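Local atomic coordinates of 1-pyrroline-5-carboxylate dehydrogenase (Thermus thermophilus, PDB entry 1UZB), a protein that probably oxidises the proline-breakdown intermediate 1-pyrroline-5-carboxylate, as its open semialdehyde, to glutamate, as a member of the aldehyde dehydrogenase family. Residues 283-287 against 504-508. Sequence-based numbering, arbitrary orientation. Where two conformers were deposited one is given.
Sequences KRAYV and RLFLE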
ATOM      1  N   LYS A 283      37.597   4.898   3.281  1.00  6.51           N
ATOM      2  CA  LYS A 283      37.303   3.668   2.560  1.00  6.34           C
ATOM      3  C   LYS A 283      36.294   2.768   3.249  1.00  6.47           C
ATOM      4  O   LYS A 283      36.259   2.670   4.476  1.00  7.94           O
ATOM      5  CB  LYS A 283      38.578   2.852   2.360  1.00  8.12           C
ATOM      6  CG  LYS A 283      39.564   3.439   1.391  1.00  8.14           C
ATOM      7  CD  LYS A 283      40.840   2.618   1.387  1.00  9.36           C
ATOM      8  CE  LYS A 283      41.774   3.088   0.296  1.00  8.34           C
ATOM      9  NZ  LYS A 283      43.106   2.436   0.406  1.00  7.99           N
ATOM     10  N   ARG A 284      35.476   2.103   2.442  1.00  6.31           N
ATOM     11  CA  ARG A 284      34.523   1.147   2.970  1.00  6.38           C
ATOM     12  C   ARG A 284      35.110  -0.216   2.645  1.00  6.15           C
ATOM     13  O   ARG A 284      35.588  -0.446   1.536  1.00  6.57           O
ATOM     14  CB  ARG A 284      33.157   1.293   2.304  1.00  6.23           C
ATOM     15  CG  ARG A 284      32.440   2.576   2.656  1.00  6.07           C
ATOM     16  CD  ARG A 284      30.993   2.517   2.212  1.00  7.05           C
ATOM     17  NE  ARG A 284      30.322   3.793   2.433  1.00  6.94           N
ATOM     18  CZ  ARG A 284      29.051   4.031   2.131  1.00  6.18           C
ATOM     19  NH1 ARG A 284      28.300   3.077   1.597  1.00  7.46           N
ATOM     20  NH2 ARG A 284      28.534   5.231   2.354  1.00  8.47           N
ATOM     21  N   ALA A 285      35.102  -1.106   3.629  1.00  7.01           N
ATOM     22  CA  ALA A 285      35.620  -2.454   3.447  1.00  6.82           C
ATOM     23  C   ALA A 285      34.602  -3.435   3.993  1.00  6.88           C
ATOM     24  O   ALA A 285      34.228  -3.368   5.169  1.00  8.85           O
ATOM     25  CB  ALA A 285      36.948  -2.615   4.175  1.00  8.87           C
ATOM     26  N   TYR A 286      34.146  -4.333   3.131  1.00  6.65           N
ATOM     27  CA  TYR A 286      33.177  -5.346   3.515  1.00  6.96           C
ATOM     28  C   TYR A 286      33.913  -6.670   3.478  1.00  7.88           C
ATOM     29  O   TYR A 286      34.543  -7.006   2.479  1.00  8.15           O
ATOM     30  CB  TYR A 286      31.998  -5.330   2.538  1.00  8.14           C
ATOM     31  CG  TYR A 286      31.761  -3.995   1.849  0.50  6.20           C
ATOM     32  CD1 TYR A 286      32.372  -3.699   0.633  0.50  8.05           C
ATOM     33  CD2 TYR A 286      30.929  -3.029   2.416  0.50  6.11           C
ATOM     34  CE1 TYR A 286      32.161  -2.477  -0.005  0.50  7.19           C
ATOM     35  CE2 TYR A 286      30.711  -1.803   1.785  0.50  5.61           C
ATOM     36  CZ  TYR A 286      31.329  -1.534   0.573  0.50  4.75           C
ATOM     37  OH  TYR A 286      31.105  -0.336  -0.075  0.50  4.48           O
ATOM     38  N   VAL A 287      33.864  -7.408   4.582  1.00  8.39           N
ATOM     39  CA  VAL A 287      34.564  -8.678   4.648  1.00 10.21           C
ATOM     40  C   VAL A 287      33.727  -9.822   5.219  1.00  9.44           C
ATOM     41  O   VAL A 287      32.984  -9.646   6.186  1.00 11.89           O
ATOM     42  CB  VAL A 287      35.858  -8.543   5.490  1.00 10.19           C
ATOM     43  CG1 VAL A 287      36.737  -7.431   4.927  1.00 12.91           C
ATOM     44  CG2 VAL A 287      35.509  -8.257   6.941  1.00 13.32           C
ATOM     45  N   ARG A 504      22.819  -1.346  -0.419  1.00  5.38           N
ATOM     46  CA  ARG A 504      22.951  -0.082   0.305  1.00  6.25           C
ATOM     47  C   ARG A 504      24.409   0.178   0.693  1.00  5.84           C
ATOM     48  O   ARG A 504      24.831   1.327   0.839  1.00  5.62           O
ATOM     49  CB  ARG A 504      22.087  -0.110   1.571  1.00  6.40           C
ATOM     50  CG  ARG A 504      22.166   1.160   2.415  1.00  6.72           C
ATOM     51  CD  ARG A 504      21.578   2.339   1.670  1.00  7.28           C
ATOM     52  NE  ARG A 504      21.676   3.591   2.417  1.00  8.07           N
ATOM     53  CZ  ARG A 504      22.781   4.322   2.518  1.00  7.72           C
ATOM     54  NH1 ARG A 504      22.758   5.447   3.219  1.00  8.60           N
ATOM     55  NH2 ARG A 504      23.905   3.941   1.919  1.00  7.64           N
ATOM     56  N   LEU A 505      25.166  -0.902   0.866  1.00  5.59           N
ATOM     57  CA  LEU A 505      26.571  -0.813   1.244  1.00  4.71           C
ATOM     58  C   LEU A 505      27.432  -0.145   0.177  1.00  5.00           C
ATOM     59  O   LEU A 505      28.515   0.368   0.470  1.00  5.75           O
ATOM     60  CB  LEU A 505      27.119  -2.213   1.512  1.00  7.10           C
ATOM     61  CG  LEU A 505      26.431  -3.022   2.612  1.00 10.10           C
ATOM     62  CD1 LEU A 505      26.977  -4.437   2.601  1.00 11.36           C
ATOM     63  CD2 LEU A 505      26.649  -2.362   3.960  1.00 11.32           C
ATOM     64  N   PHE A 506      26.947  -0.140  -1.058  1.00  5.11           N
ATOM     65  CA  PHE A 506      27.704   0.428  -2.164  1.00  4.12           C
ATOM     66  C   PHE A 506      27.133   1.747  -2.673  1.00  5.49           C
ATOM     67  O   PHE A 506      27.373   2.149  -3.815  1.00  5.79           O
ATOM     68  CB  PHE A 506      27.784  -0.606  -3.291  1.00  5.87           C
ATOM     69  CG  PHE A 506      28.330  -1.928  -2.826  0.50  5.59           C
ATOM     70  CD1 PHE A 506      27.480  -2.936  -2.382  0.50  6.69           C
ATOM     71  CD2 PHE A 506      29.701  -2.135  -2.753  0.50  6.02           C
ATOM     72  CE1 PHE A 506      27.990  -4.129  -1.871  0.50  7.22           C
ATOM     73  CE2 PHE A 506      30.221  -3.320  -2.244  0.50  7.45           C
ATOM     74  CZ  PHE A 506      29.363  -4.319  -1.802  0.50  6.86           C
ATOM     75  N   LEU A 507      26.402   2.432  -1.796  1.00  4.53           N
ATOM     76  CA  LEU A 507      25.774   3.706  -2.117  1.00  4.72           C
ATOM     77  C   LEU A 507      25.974   4.721  -0.999  1.00  4.08           C
ATOM     78  O   LEU A 507      26.177   4.355   0.160  1.00  5.11           O
ATOM     79  CB  LEU A 507      24.265   3.515  -2.294  1.00  6.00           C
ATOM     80  CG  LEU A 507      23.783   2.619  -3.431  1.00  4.69           C
ATOM     81  CD1 LEU A 507      22.318   2.263  -3.219  1.00  6.53           C
ATOM     82  CD2 LEU A 507      23.984   3.333  -4.761  1.00  6.94           C
ATOM     83  N   GLU A 508      25.927   5.997  -1.364  1.00  4.83           N
ATOM     84  CA  GLU A 508      25.990   7.073  -0.389  1.00  5.95           C
ATOM     85  C   GLU A 508      24.778   7.950  -0.705  1.00  6.34           C
ATOM     86  O   GLU A 508      24.221   7.868  -1.805  1.00  7.76           O
ATOM     87  CB  GLU A 508      27.328   7.837  -0.445  1.00  8.07           C
ATOM     88  CG  GLU A 508      27.803   8.358  -1.788  1.00  8.69           C
ATOM     89  CD  GLU A 508      29.244   8.858  -1.712  1.00  9.36           C
ATOM     90  OE1 GLU A 508      29.800   8.903  -0.592  1.00 10.70           O
ATOM     91  OE2 GLU A 508      29.822   9.209  -2.762  1.00 12.20           O
TER
HETATM   92  O   HOH W   1      25.759   6.000   3.050  1.00  7.23           O
HETATM   93  O   HOH W   2      30.211   7.515   1.833  1.00  8.79           O
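Arg284 grips two backbone carbonyls of 504-508 with a single nitrogen: NH1 donates to Leu505 O at 2.9 Å and, again at 2.9 Å, to Leu507 O. Leu505 O lies only 6° out of the guanidinium plane, an edge-on approach, whereas Leu507 O is tilted from that plane and takes a second, weak bond from NH2. With CG anti to the carbonyl carbon (chi1 -69°), the rest of the side chain runs straight out and carries the guanidinium across to the turn. In one of its two modelled conformers, Tyr286 OH also donates to Leu505 O at 2.7 Å. It arrives from the face of the carbonyl plane opposite NH1, and two donors thus hold this oxygen between them.

Arg284 NH2 also donates hydrogen bonds to two waters. One, 3.0 Å from Arg284 NH2, also accepts from Arg504 NH2 and so sits between two like-charged guanidinium groups; Arg504 has its salt bridge with Asp501 of the second subunit. The other donates to Glu508 OE1 at 2.8 Å, linking opposite charges that do not touch directly. With a leucine in place of Arg284 the guanidinium bonds are gone, and the carbonyls of Leu505 and Leu507 would probably be less firmly fixed, with Glu508 losing its water link.

Apolar packing lies beyond: Tyr286 CE2 meets Leu505 CB at 3.6 Å.

Residues 504-507 form a type I beta turn, closed by Leu507 N to Arg504 O at 3.3 Å. Arg284 and Tyr286 thereby tie strand 284-288, paired in parallel with 255-259, to the turn joining helix 500-504 to strand 507-515, which runs antiparallel to 165-180: a type I beta turn bound by side chains of a nearby strand, within the aldehyde dehydrogenase fold.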